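PDB 7D39: Cd1 from Flavonifractor plautii, which probably acts as an FMN-dependent ene-reductase that starts the breakdown of flavones and flavonols in gut bacteria. Local coordinates for residues I83-I89 and V138-V144; D170-F174 and R189-I193; G5-R11 and E34-N40. All coordinates share one frame; numbering follows the deposited sequence.

How the contacts relate
All three contacts involve one five-stranded parallel sheet of a flavodoxin-like fold. Contact 3 joins its edge strand to 2-7, contact 1 pairs the two strands that follow across the sheet, and contact 2 packs a helix on the other edge strand. Contacts 1 and 3 have centres about 11 Å apart and are linked by a probable hydrogen bond from Ile6 N to Val84 O, 2.8 Å; contacts 1 and 2, whose centres are about 8 Å apart, meet through another probable one, Ser143 N to Glu172 O, 2.8 Å. Both 1 and 3 touch FMN, the first at the ribityl chain and flavin ring, the second at the phosphate. Contact 2 does not: the Phe174 side chain stays about 8 Å away.

Contact 1 (I83-I89 and V138-V144); sequences IVFSTPI and VISFMSV. With FMN (flavin mononucleotide), chain B.
The centre of the parallel sheet of a flavodoxin-like fold is formed here, with its C-terminal end opening on the FMN site. Residues 83-88 and 138-144 run side by side, axes 4.7 Å apart and 19° from parallel, and exchange a regular ladder of backbone bonds such as Phe85 N to Ser140 O, 2.9 Å, and Met142 N to Phe85 O. The alternation of the strands sorts the side chains. On one face Ile83, Phe85, Ile139 and Phe141 supply apolar bulk: CD1 of Ile139 lies against CG2 of Ile83, and CD1 of Phe141 meets CB of Phe85 at 3.6 Å. With CG of Phe85 anti to its backbone N (chi1 -157°), its ring leads away from segment 138-144 and meets Phe98 edge-to-face. On the other face selenomethionine Met142, flexible and bent at chi3, brings CE to 3.9 Å from CG1 of Val84 and also against CB of Ser86. At the ligand end the backbone takes over. Val144 O receives both Ile89 N, which comes from above the carbonyl plane, and FMN O4' at 2.8 Å; Ile89 O accepts from FMN O2' at 2.8 Å, while the CG2 methyl of beta-branched Ile89 packs against the flavin at N3, 3.8 Å away. The small serine side chains fit the buried strand faces, and each hydroxyl is satisfied by a neighbouring element: Ser86 by Asn15, Ser140 by Asp170 N, Ser143 by Thr153. Strands 2-7 and 167-174 flank the pair, and helices 14-28 and 184-202 cover the face bearing Val84 and Met142.

Contact 2 (D170-F174 and R189-I193); sequences DNEVF and RAHQI
Arg189 reaches from its helix across the end of Glu172, the two side chains crossing at about a right angle with their guanidinium and carboxylate planes 71° apart. A bend at chi2 (75°) in the arginine, with the rest of the chain straight to NE, presents the guanidinium edge to Glu172. NE of Arg189 bonds OE2 of Glu172 at 2.7 Å, in the guanidinium plane and nearly along the carboxylate C-O axis; NH2 of Arg189 adds a weak bond to the same Glu172 oxygen. NH2 of Arg189 also makes a long, weak salt bridge to OD1 of Asp170, 3.4 Å, whose carboxylate stands perpendicular to the guanidinium. A water accepting from NH2 and donating to OD1 reinforces that link. This three-residue network fastens helix 184-202 to the edge strand 167-174 of the parallel sheet; segments 170-174 and 189-193 run nearly antiparallel (167°). CG1 of Ile193 lies over the centre of one guanidinium face, 4.1 Å from its plane, and CD1 of Ile193 against CB of Glu172 at 3.7 Å, aliphatic cover suited to the flat cation. CG of Arg189 meets the edge of the Phe174 ring at CZ, 4.0 Å. OD2 of Asp170 turns to Asn196 and to a second water that bridges to Ile193 O.

Contact 3 (G5-R11 and E34-N40); sequences GISGGMR and EFIQLQN. With FMN (flavin mononucleotide), chain B.
Gly5 and Ser7 pair in parallel with 34-37 through backbone bonds, as in Ile36 N to Gly5 O, 2.8 Å, and Leu38 N to Ser7 O carries the ladder just past the strand. Apolar contacts flank it. CG2 of Ile6 rests on CG of Leu38 at 3.7 Å, and on the opposite face the Phe35 ring turns its edge to CB of Ser7, with CD1 of Phe35 beside Gly5 O. Side-chain polar groups then hold the phosphate-binding loop. Gly9 O accepts NE2 of Gln37 at 2.9 Å and NE2 of Gln39 at 3.1 Å, from opposite faces of its carbonyl plane. Asp16 bonds both Gln37 NE2 and Ser7 OG, and that hydroxyl oxygen accepts from Gly9 N in an ST turn. Farther out, Arg11 grips OD1 of Asn40 side-on through NE and NH2, each 3.1 Å, while CB of Gln39 covers one guanidinium face. The Arg11 chain, extended from CG to NE, gives the needed reach. The unit is the first beta-alpha-beta crossover, 2-7, 14-28 and 32-37. Gly9, without a side chain, lets its CA come to 3.5 Å from FMN O1P. Two neutral amides grip the carbonyl just before Met10 N, which is consistent with that N-H being held in place to donate to FMN O2P at 2.9 Å.

Contact 1 (I83-I89 and V138-V144)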
loop_
_atom_site.group_PDB
_atom_site.type_symbol
_atom_site.label_atom_id
_atom_site.label_comp_id
_atom_site.label_asym_id
_atom_site.label_seq_id
_atom_site.Cartn_x
_atom_site.Cartn_y
_atom_site.Cartn_z
ATOM N N ILE A 83 -4.218 10.058 -6.176
ATOM C CA ILE A 83 -4.476 8.783 -6.840
ATOM C C ILE A 83 -5.697 8.125 -6.222
ATOM O O ILE A 83 -5.841 8.080 -4.994
ATOM C CB ILE A 83 -3.279 7.818 -6.741
ATOM C CG1 ILE A 83 -2.019 8.427 -7.321
ATOM C CG2 ILE A 83 -3.585 6.504 -7.413
ATOM C CD1 ILE A 83 -0.839 7.508 -7.200
ATOM N N VAL A 84 -6.542 7.567 -7.084
ATOM C CA VAL A 84 -7.693 6.761 -6.701
ATOM C C VAL A 84 -7.501 5.389 -7.331
ATOM O O VAL A 84 -7.360 5.271 -8.554
ATOM C CB VAL A 84 -9.018 7.404 -7.154
ATOM C CG1 VAL A 84 -10.199 6.658 -6.593
ATOM C CG2 VAL A 84 -9.066 8.812 -6.689
ATOM N N PHE A 85 -7.463 4.363 -6.518
ATOM C CA PHE A 85 -7.168 3.025 -6.912
ATOM C C PHE A 85 -8.326 2.121 -6.551
ATOM O O PHE A 85 -8.614 1.934 -5.400
ATOM C CB PHE A 85 -5.911 2.583 -6.180
ATOM C CG PHE A 85 -5.172 1.473 -6.829
ATOM C CD1 PHE A 85 -3.810 1.482 -6.867
ATOM C CD2 PHE A 85 -5.831 0.424 -7.382
ATOM C CE1 PHE A 85 -3.129 0.473 -7.453
ATOM C CE2 PHE A 85 -5.154 -0.594 -7.958
ATOM C CZ PHE A 85 -3.810 -0.575 -7.999
ATOM N N SER A 86 -8.977 1.564 -7.543
ATOM C CA SER A 86 -10.043 0.614 -7.344
ATOM C C SER A 86 -9.637 -0.825 -7.618
ATOM O O SER A 86 -9.214 -1.126 -8.667
ATOM C CB SER A 86 -11.248 1.004 -8.168
ATOM O OG SER A 86 -12.392 0.330 -7.808
ATOM N N THR A 87 -9.774 -1.703 -6.653
ATOM C CA THR A 87 -9.317 -3.074 -6.813
ATOM C C THR A 87 -10.441 -4.053 -6.532
ATOM O O THR A 87 -11.220 -3.861 -5.595
ATOM C CB THR A 87 -8.141 -3.392 -5.874
ATOM O OG1 THR A 87 -7.714 -4.746 -6.086
ATOM C CG2 THR A 87 -8.565 -3.238 -4.433
ATOM N N PRO A 88 -10.571 -5.094 -7.346
ATOM C CA PRO A 88 -11.410 -6.234 -6.961
ATOM C C PRO A 88 -10.920 -6.831 -5.652
ATOM O O PRO A 88 -9.766 -6.669 -5.260
ATOM C CB PRO A 88 -11.223 -7.231 -8.110
ATOM C CG PRO A 88 -10.534 -6.492 -9.191
ATOM C CD PRO A 88 -9.850 -5.313 -8.609
ATOM N N ILE A 89 -11.812 -7.545 -4.984
ATOM C CA ILE A 89 -11.473 -8.344 -3.815
ATOM C C ILE A 89 -11.337 -9.797 -4.267
ATOM O O ILE A 89 -12.260 -10.347 -4.881
ATOM C CB ILE A 89 -12.533 -8.201 -2.716
ATOM C CG1 ILE A 89 -12.665 -6.741 -2.306
ATOM C CG2 ILE A 89 -12.182 -9.098 -1.530
ATOM C CD1 ILE A 89 -13.719 -6.472 -1.266
ATOM N N VAL A 138 -1.273 12.145 -1.980
ATOM C CA VAL A 138 -2.489 11.593 -1.383
ATOM C C VAL A 138 -3.017 10.476 -2.270
ATOM O O VAL A 138 -2.854 10.501 -3.495
ATOM C CB VAL A 138 -3.588 12.659 -1.164
ATOM C CG1 VAL A 138 -3.185 13.661 -0.073
ATOM C CG2 VAL A 138 -3.901 13.368 -2.463
ATOM N N ILE A 139 -3.665 9.494 -1.640
ATOM C CA ILE A 139 -4.175 8.314 -2.326
ATOM C C ILE A 139 -5.428 7.839 -1.603
ATOM O O ILE A 139 -5.524 7.919 -0.376
ATOM C CB ILE A 139 -3.116 7.188 -2.400
ATOM C CG1 ILE A 139 -3.633 5.999 -3.222
ATOM C CG2 ILE A 139 -2.695 6.748 -0.982
ATOM C CD1 ILE A 139 -2.531 5.153 -3.868
ATOM N N SER A 140 -6.391 7.348 -2.376
ATOM C CA SER A 140 -7.589 6.728 -1.840
ATOM C C SER A 140 -7.818 5.401 -2.543
ATOM O O SER A 140 -7.434 5.214 -3.704
ATOM C CB SER A 140 -8.805 7.634 -2.000
ATOM O OG SER A 140 -8.752 8.702 -1.055
ATOM N N PHE A 141 -8.453 4.481 -1.824
ATOM C CA PHE A 141 -8.675 3.130 -2.305
ATOM C C PHE A 141 -10.149 2.781 -2.227
ATOM O O PHE A 141 -10.864 3.220 -1.326
ATOM C CB PHE A 141 -7.885 2.118 -1.481
ATOM C CG PHE A 141 -6.398 2.332 -1.523
ATOM C CD1 PHE A 141 -5.664 1.923 -2.618
ATOM C CD2 PHE A 141 -5.741 2.922 -0.462
ATOM C CE1 PHE A 141 -4.297 2.103 -2.655
ATOM C CE2 PHE A 141 -4.357 3.090 -0.486
ATOM C CZ PHE A 141 -3.649 2.694 -1.585
HETATM N N MSE A 142 -10.584 1.965 -3.168
HETATM C CA MSE A 142 -11.901 1.363 -3.101
HETATM C C MSE A 142 -11.697 -0.110 -3.384
HETATM O O MSE A 142 -11.026 -0.451 -4.344
HETATM C CB MSE A 142 -12.848 1.998 -4.112
HETATM C CG MSE A 142 -13.000 3.502 -3.963
HETATM SE SE MSE A 142 -14.334 4.238 -5.226
HETATM C CE MSE A 142 -13.225 4.239 -6.833
ATOM N N SER A 143 -12.231 -0.977 -2.532
ATOM C CA SER A 143 -12.194 -2.414 -2.749
ATOM C C SER A 143 -13.612 -2.875 -3.029
ATOM O O SER A 143 -14.521 -2.585 -2.247
ATOM C CB SER A 143 -11.628 -3.153 -1.533
ATOM O OG SER A 143 -10.328 -2.703 -1.221
ATOM N N VAL A 144 -13.801 -3.565 -4.151
ATOM C CA VAL A 144 -15.122 -3.955 -4.637
ATOM C C VAL A 144 -15.171 -5.469 -4.738
ATOM O O VAL A 144 -14.402 -6.069 -5.495
ATOM C CB VAL A 144 -15.444 -3.315 -5.996
ATOM C CG1 VAL A 144 -16.878 -3.633 -6.395
ATOM C CG2 VAL A 144 -15.196 -1.799 -5.952
HETATM N N1 FMN B . -15.537 -11.233 -3.905
HETATM C C2 FMN B . -15.648 -11.069 -2.595
HETATM O O2 FMN B . -16.551 -10.275 -2.317
HETATM N N3 FMN B . -14.853 -11.729 -1.709
HETATM C C4 FMN B . -13.895 -12.556 -2.185
HETATM O O4 FMN B . -13.114 -13.211 -1.518
HETATM C C4A FMN B . -13.767 -12.750 -3.637
HETATM N N5 FMN B . -12.872 -13.544 -4.174
HETATM C C5A FMN B . -12.711 -13.704 -5.486
HETATM C C6 FMN B . -11.750 -14.541 -6.025
HETATM C C7 FMN B . -11.605 -14.694 -7.398
HETATM C C7M FMN B . -10.564 -15.620 -7.969
HETATM C C8 FMN B . -12.521 -13.962 -8.306
HETATM C C8M FMN B . -12.393 -14.135 -9.794
HETATM C C9 FMN B . -13.487 -13.135 -7.756
HETATM C C9A FMN B . -13.605 -12.975 -6.391
HETATM N N10 FMN B . -14.598 -12.154 -5.845
HETATM C C10 FMN B . -14.661 -12.016 -4.479
HETATM C "C1'" FMN B . -15.458 -11.405 -6.755
HETATM C "C2'" FMN B . -14.739 -10.160 -7.293
HETATM O "O2'" FMN B . -14.418 -9.225 -6.281
HETATM C "C3'" FMN B . -15.563 -9.510 -8.444
HETATM O "O3'" FMN B . -15.687 -10.382 -9.533
HETATM C "C4'" FMN B . -14.995 -8.137 -8.878
HETATM O "O4'" FMN B . -15.259 -7.120 -7.928
HETATM C "C5'" FMN B . -15.514 -7.762 -10.256
HETATM O "O5'" FMN B . -15.055 -6.527 -10.688
HETATM P P FMN B . -14.857 -5.984 -12.084
HETATM O O1P FMN B . -14.226 -4.752 -11.996
HETATM O O2P FMN B . -14.029 -6.903 -12.751
HETATM O O3P FMN B . -16.207 -5.838 -12.528
#

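Contact 2 (D170-F174 and R189-I193)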
loop_
_atom_site.group_PDB
_atom_site.type_symbol
_atom_site.label_atom_id
_atom_site.label_comp_id
_atom_site.label_asym_id
_atom_site.label_seq_id
_atom_site.Cartn_x
_atom_site.Cartn_y
_atom_site.Cartn_z
ATOM N N ASP A 170 -9.320 8.193 1.617
ATOM C CA ASP A 170 -10.380 7.220 1.812
ATOM C C ASP A 170 -9.844 5.812 1.580
ATOM O O ASP A 170 -8.863 5.621 0.863
ATOM C CB ASP A 170 -11.570 7.499 0.884
ATOM C CG ASP A 170 -12.479 8.586 1.436
ATOM O OD1 ASP A 170 -13.090 8.338 2.497
ATOM O OD2 ASP A 170 -12.557 9.678 0.823
ATOM N N ASN A 171 -10.497 4.819 2.210
ATOM C CA ASN A 171 -10.104 3.418 2.080
ATOM C C ASN A 171 -11.378 2.583 2.274
ATOM O O ASN A 171 -11.650 2.009 3.325
ATOM C CB ASN A 171 -9.008 3.047 3.077
ATOM C CG ASN A 171 -8.462 1.691 2.827
ATOM O OD1 ASN A 171 -8.979 0.965 1.986
ATOM N ND2 ASN A 171 -7.413 1.322 3.548
ATOM N N GLU A 172 -12.182 2.510 1.218
ATOM C CA GLU A 172 -13.573 2.080 1.303
ATOM C C GLU A 172 -13.740 0.668 0.746
ATOM O O GLU A 172 -13.102 0.303 -0.243
ATOM C CB GLU A 172 -14.476 3.063 0.544
ATOM C CG GLU A 172 -15.974 2.849 0.708
ATOM C CD GLU A 172 -16.457 3.216 2.081
ATOM O OE1 GLU A 172 -16.196 2.451 3.042
ATOM O OE2 GLU A 172 -17.087 4.282 2.199
ATOM N N VAL A 173 -14.612 -0.115 1.384
ATOM C CA VAL A 173 -14.913 -1.483 0.980
ATOM C C VAL A 173 -16.355 -1.550 0.510
ATOM O O VAL A 173 -17.252 -1.036 1.191
ATOM C CB VAL A 173 -14.691 -2.485 2.127
ATOM C CG1 VAL A 173 -15.245 -3.847 1.732
ATOM C CG2 VAL A 173 -13.241 -2.607 2.419
ATOM N N PHE A 174 -16.590 -2.219 -0.626
ATOM C CA PHE A 174 -17.940 -2.387 -1.179
ATOM C C PHE A 174 -18.281 -3.867 -1.290
ATOM O O PHE A 174 -17.986 -4.507 -2.309
ATOM C CB PHE A 174 -18.073 -1.706 -2.539
ATOM C CG PHE A 174 -17.870 -0.213 -2.497
ATOM C CD1 PHE A 174 -18.934 0.634 -2.242
ATOM C CD2 PHE A 174 -16.613 0.335 -2.709
ATOM C CE1 PHE A 174 -18.752 2.005 -2.208
ATOM C CE2 PHE A 174 -16.425 1.701 -2.677
ATOM C CZ PHE A 174 -17.496 2.539 -2.431
ATOM N N ARG A 189 -21.188 7.333 -3.673
ATOM C CA ARG A 189 -20.073 7.273 -2.729
ATOM C C ARG A 189 -18.728 7.283 -3.449
ATOM O O ARG A 189 -17.777 7.924 -2.988
ATOM C CB ARG A 189 -20.207 6.038 -1.838
ATOM C CG ARG A 189 -19.063 5.849 -0.861
ATOM C CD ARG A 189 -19.133 6.830 0.319
ATOM N NE ARG A 189 -18.047 6.578 1.260
ATOM C CZ ARG A 189 -17.227 7.509 1.739
ATOM N NH1 ARG A 189 -17.380 8.781 1.397
ATOM N NH2 ARG A 189 -16.257 7.159 2.574
ATOM N N ALA A 190 -18.620 6.580 -4.578
ATOM C CA ALA A 190 -17.421 6.714 -5.400
ATOM C C ALA A 190 -17.234 8.154 -5.852
ATOM O O ALA A 190 -16.114 8.676 -5.842
ATOM C CB ALA A 190 -17.493 5.785 -6.615
ATOM N N HIS A 191 -18.325 8.811 -6.251
ATOM C CA HIS A 191 -18.250 10.209 -6.649
ATOM C C HIS A 191 -17.693 11.085 -5.521
ATOM O O HIS A 191 -16.815 11.924 -5.746
ATOM C CB HIS A 191 -19.637 10.699 -7.071
ATOM C CG HIS A 191 -19.624 12.069 -7.672
ATOM N ND1 HIS A 191 -19.475 12.285 -9.025
ATOM C CD2 HIS A 191 -19.724 13.294 -7.104
ATOM C CE1 HIS A 191 -19.491 13.586 -9.265
ATOM N NE2 HIS A 191 -19.647 14.220 -8.118
ATOM N N GLN A 192 -18.216 10.929 -4.303
ATOM C CA GLN A 192 -17.709 11.718 -3.181
ATOM C C GLN A 192 -16.237 11.421 -2.906
ATOM O O GLN A 192 -15.449 12.337 -2.629
ATOM C CB GLN A 192 -18.535 11.460 -1.927
ATOM C CG GLN A 192 -18.208 12.415 -0.809
ATOM C CD GLN A 192 -18.649 13.844 -1.127
ATOM O OE1 GLN A 192 -19.763 14.070 -1.600
ATOM N NE2 GLN A 192 -17.762 14.811 -0.888
ATOM N N ILE A 193 -15.847 10.147 -2.975
ATOM C CA ILE A 193 -14.442 9.791 -2.788
ATOM C C ILE A 193 -13.568 10.539 -3.791
ATOM O O ILE A 193 -12.461 10.994 -3.468
ATOM C CB ILE A 193 -14.272 8.262 -2.882
ATOM C CG1 ILE A 193 -14.837 7.624 -1.613
ATOM C CG2 ILE A 193 -12.805 7.850 -3.102
ATOM C CD1 ILE A 193 -14.679 6.127 -1.541
HETATM O O HOH W 1 -10.840 10.312 -1.310
HETATM O O HOH W 2 -15.241 9.906 3.170
#

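Contact 3 (G5-R11 and E34-N40)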
loop_
_atom_site.group_PDB
_atom_site.type_symbol
_atom_site.label_atom_id
_atom_site.label_comp_id
_atom_site.label_asym_id
_atom_site.label_seq_id
_atom_site.Cartn_x
_atom_site.Cartn_y
_atom_site.Cartn_z
ATOM N N GLY A 5 -6.616 7.899 -11.778
ATOM C CA GLY A 5 -7.381 6.726 -11.474
ATOM C C GLY A 5 -6.870 5.435 -12.059
ATOM O O GLY A 5 -6.590 5.331 -13.217
ATOM N N ILE A 6 -6.773 4.450 -11.211
ATOM C CA ILE A 6 -6.320 3.131 -11.559
ATOM C C ILE A 6 -7.369 2.088 -11.207
ATOM O O ILE A 6 -7.894 2.096 -10.142
ATOM C CB ILE A 6 -4.995 2.769 -10.858
ATOM C CG1 ILE A 6 -3.928 3.822 -11.109
ATOM C CG2 ILE A 6 -4.570 1.367 -11.224
ATOM C CD1 ILE A 6 -2.703 3.684 -10.257
ATOM N N SER A 7 -7.642 1.188 -12.123
ATOM C CA SER A 7 -8.573 0.102 -11.861
ATOM C C SER A 7 -7.894 -1.236 -12.104
ATOM O O SER A 7 -7.264 -1.441 -13.144
ATOM C CB SER A 7 -9.823 0.217 -12.724
ATOM O OG SER A 7 -10.501 -1.015 -12.733
ATOM N N GLY A 8 -8.027 -2.140 -11.144
ATOM C CA GLY A 8 -7.513 -3.488 -11.272
ATOM C C GLY A 8 -8.538 -4.541 -11.641
ATOM O O GLY A 8 -8.229 -5.737 -11.551
ATOM N N GLY A 9 -9.753 -4.146 -12.034
ATOM C CA GLY A 9 -10.782 -5.083 -12.431
ATOM C C GLY A 9 -10.688 -5.434 -13.905
ATOM O O GLY A 9 -9.734 -5.084 -14.600
HETATM N N MSE A 10 -11.712 -6.137 -14.392
HETATM C CA MSE A 10 -11.793 -6.416 -15.826
HETATM C C MSE A 10 -12.096 -5.135 -16.617
HETATM O O MSE A 10 -12.728 -4.212 -16.102
HETATM C CB MSE A 10 -12.869 -7.464 -16.133
HETATM C CG MSE A 10 -12.537 -8.921 -15.778
HETATM SE SE MSE A 10 -10.903 -9.668 -16.581
HETATM C CE MSE A 10 -10.896 -8.714 -18.299
ATOM N N ARG A 11 -11.664 -5.086 -17.871
ATOM C CA ARG A 11 -12.009 -3.963 -18.734
ATOM C C ARG A 11 -13.523 -3.756 -18.772
ATOM O O ARG A 11 -14.282 -4.687 -19.040
ATOM C CB ARG A 11 -11.483 -4.201 -20.153
ATOM C CG ARG A 11 -9.984 -4.294 -20.275
ATOM C CD ARG A 11 -9.605 -4.761 -21.672
ATOM N NE ARG A 11 -8.167 -4.761 -21.910
ATOM C CZ ARG A 11 -7.385 -5.832 -21.806
ATOM N NH1 ARG A 11 -7.900 -7.005 -21.454
ATOM N NH2 ARG A 11 -6.086 -5.728 -22.052
ATOM N N GLU A 34 -6.858 11.364 -15.335
ATOM C CA GLU A 34 -6.306 10.349 -16.207
ATOM C C GLU A 34 -6.684 8.988 -15.639
ATOM O O GLU A 34 -6.806 8.817 -14.420
ATOM C CB GLU A 34 -4.783 10.506 -16.322
ATOM C CG GLU A 34 -4.103 9.491 -17.234
ATOM C CD GLU A 34 -2.602 9.756 -17.387
ATOM O OE1 GLU A 34 -2.059 10.613 -16.651
ATOM O OE2 GLU A 34 -1.972 9.104 -18.247
ATOM N N PHE A 35 -6.858 8.016 -16.526
ATOM C CA PHE A 35 -7.319 6.689 -16.141
ATOM C C PHE A 35 -6.359 5.645 -16.685
ATOM O O PHE A 35 -5.950 5.725 -17.846
ATOM C CB PHE A 35 -8.737 6.451 -16.670
ATOM C CG PHE A 35 -9.266 5.076 -16.420
ATOM C CD1 PHE A 35 -9.409 4.589 -15.134
ATOM C CD2 PHE A 35 -9.650 4.278 -17.481
ATOM C CE1 PHE A 35 -9.901 3.309 -14.919
ATOM C CE2 PHE A 35 -10.154 3.018 -17.270
ATOM C CZ PHE A 35 -10.280 2.531 -15.993
ATOM N N ILE A 36 -5.995 4.677 -15.846
ATOM C CA ILE A 36 -5.166 3.548 -16.256
ATOM C C ILE A 36 -5.899 2.253 -15.912
ATOM O O ILE A 36 -6.289 2.035 -14.758
ATOM C CB ILE A 36 -3.771 3.579 -15.604
ATOM C CG1 ILE A 36 -2.930 4.694 -16.222
ATOM C CG2 ILE A 36 -3.062 2.257 -15.799
ATOM C CD1 ILE A 36 -1.529 4.822 -15.589
ATOM N N GLN A 37 -6.093 1.404 -16.917
ATOM C CA GLN A 37 -6.699 0.089 -16.756
ATOM C C GLN A 37 -5.571 -0.940 -16.699
ATOM O O GLN A 37 -4.830 -1.097 -17.669
ATOM C CB GLN A 37 -7.655 -0.189 -17.920
ATOM C CG GLN A 37 -8.989 -0.831 -17.528
ATOM C CD GLN A 37 -8.813 -2.223 -16.980
ATOM O OE1 GLN A 37 -7.940 -2.968 -17.429
ATOM N NE2 GLN A 37 -9.630 -2.583 -15.998
ATOM N N LEU A 38 -5.421 -1.628 -15.562
ATOM C CA LEU A 38 -4.231 -2.463 -15.383
ATOM C C LEU A 38 -4.200 -3.691 -16.289
ATOM O O LEU A 38 -3.114 -4.247 -16.498
ATOM C CB LEU A 38 -4.095 -2.919 -13.929
ATOM C CG LEU A 38 -3.804 -1.837 -12.879
ATOM C CD1 LEU A 38 -3.721 -2.422 -11.466
ATOM C CD2 LEU A 38 -2.526 -1.081 -13.235
ATOM N N GLN A 39 -5.348 -4.145 -16.800
ATOM C CA GLN A 39 -5.338 -5.257 -17.738
ATOM C C GLN A 39 -4.601 -4.918 -19.035
ATOM O O GLN A 39 -4.211 -5.830 -19.762
ATOM C CB GLN A 39 -6.761 -5.716 -18.087
ATOM C CG GLN A 39 -7.664 -6.090 -16.892
ATOM C CD GLN A 39 -7.011 -7.055 -15.923
ATOM O OE1 GLN A 39 -6.292 -7.955 -16.327
ATOM N NE2 GLN A 39 -7.249 -6.859 -14.629
ATOM N N ASN A 40 -4.418 -3.635 -19.356
ATOM C CA ASN A 40 -3.639 -3.252 -20.529
ATOM C C ASN A 40 -2.141 -3.336 -20.293
ATOM O O ASN A 40 -1.375 -3.105 -21.228
ATOM C CB ASN A 40 -3.969 -1.821 -20.974
ATOM C CG ASN A 40 -5.376 -1.682 -21.475
ATOM O OD1 ASN A 40 -5.928 -2.613 -22.044
ATOM N ND2 ASN A 40 -5.974 -0.518 -21.262
HETATM N N1 FMN B . -15.537 -11.233 -3.905
HETATM C C2 FMN B . -15.648 -11.069 -2.595
HETATM O O2 FMN B . -16.551 -10.275 -2.317
HETATM N N3 FMN B . -14.853 -11.729 -1.709
HETATM C C4 FMN B . -13.895 -12.556 -2.185
HETATM O O4 FMN B . -13.114 -13.211 -1.518
HETATM C C4A FMN B . -13.767 -12.750 -3.637
HETATM N N5 FMN B . -12.872 -13.544 -4.174
HETATM C C5A FMN B . -12.711 -13.704 -5.486
HETATM C C6 FMN B . -11.750 -14.541 -6.025
HETATM C C7 FMN B . -11.605 -14.694 -7.398
HETATM C C7M FMN B . -10.564 -15.620 -7.969
HETATM C C8 FMN B . -12.521 -13.962 -8.306
HETATM C C8M FMN B . -12.393 -14.135 -9.794
HETATM C C9 FMN B . -13.487 -13.135 -7.756
HETATM C C9A FMN B . -13.605 -12.975 -6.391
HETATM N N10 FMN B . -14.598 -12.154 -5.845
HETATM C C10 FMN B . -14.661 -12.016 -4.479
HETATM C "C1'" FMN B . -15.458 -11.405 -6.755
HETATM C "C2'" FMN B . -14.739 -10.160 -7.293
HETATM O "O2'" FMN B . -14.418 -9.225 -6.281
HETATM C "C3'" FMN B . -15.563 -9.510 -8.444
HETATM O "O3'" FMN B . -15.687 -10.382 -9.533
HETATM C "C4'" FMN B . -14.995 -8.137 -8.878
HETATM O "O4'" FMN B . -15.259 -7.120 -7.928
HETATM C "C5'" FMN B . -15.514 -7.762 -10.256
HETATM O "O5'" FMN B . -15.055 -6.527 -10.688
HETATM P P FMN B . -14.857 -5.984 -12.084
HETATM O O1P FMN B . -14.226 -4.752 -11.996
HETATM O O2P FMN B . -14.029 -6.903 -12.751
HETATM O O3P FMN B . -16.207 -5.838 -12.528
#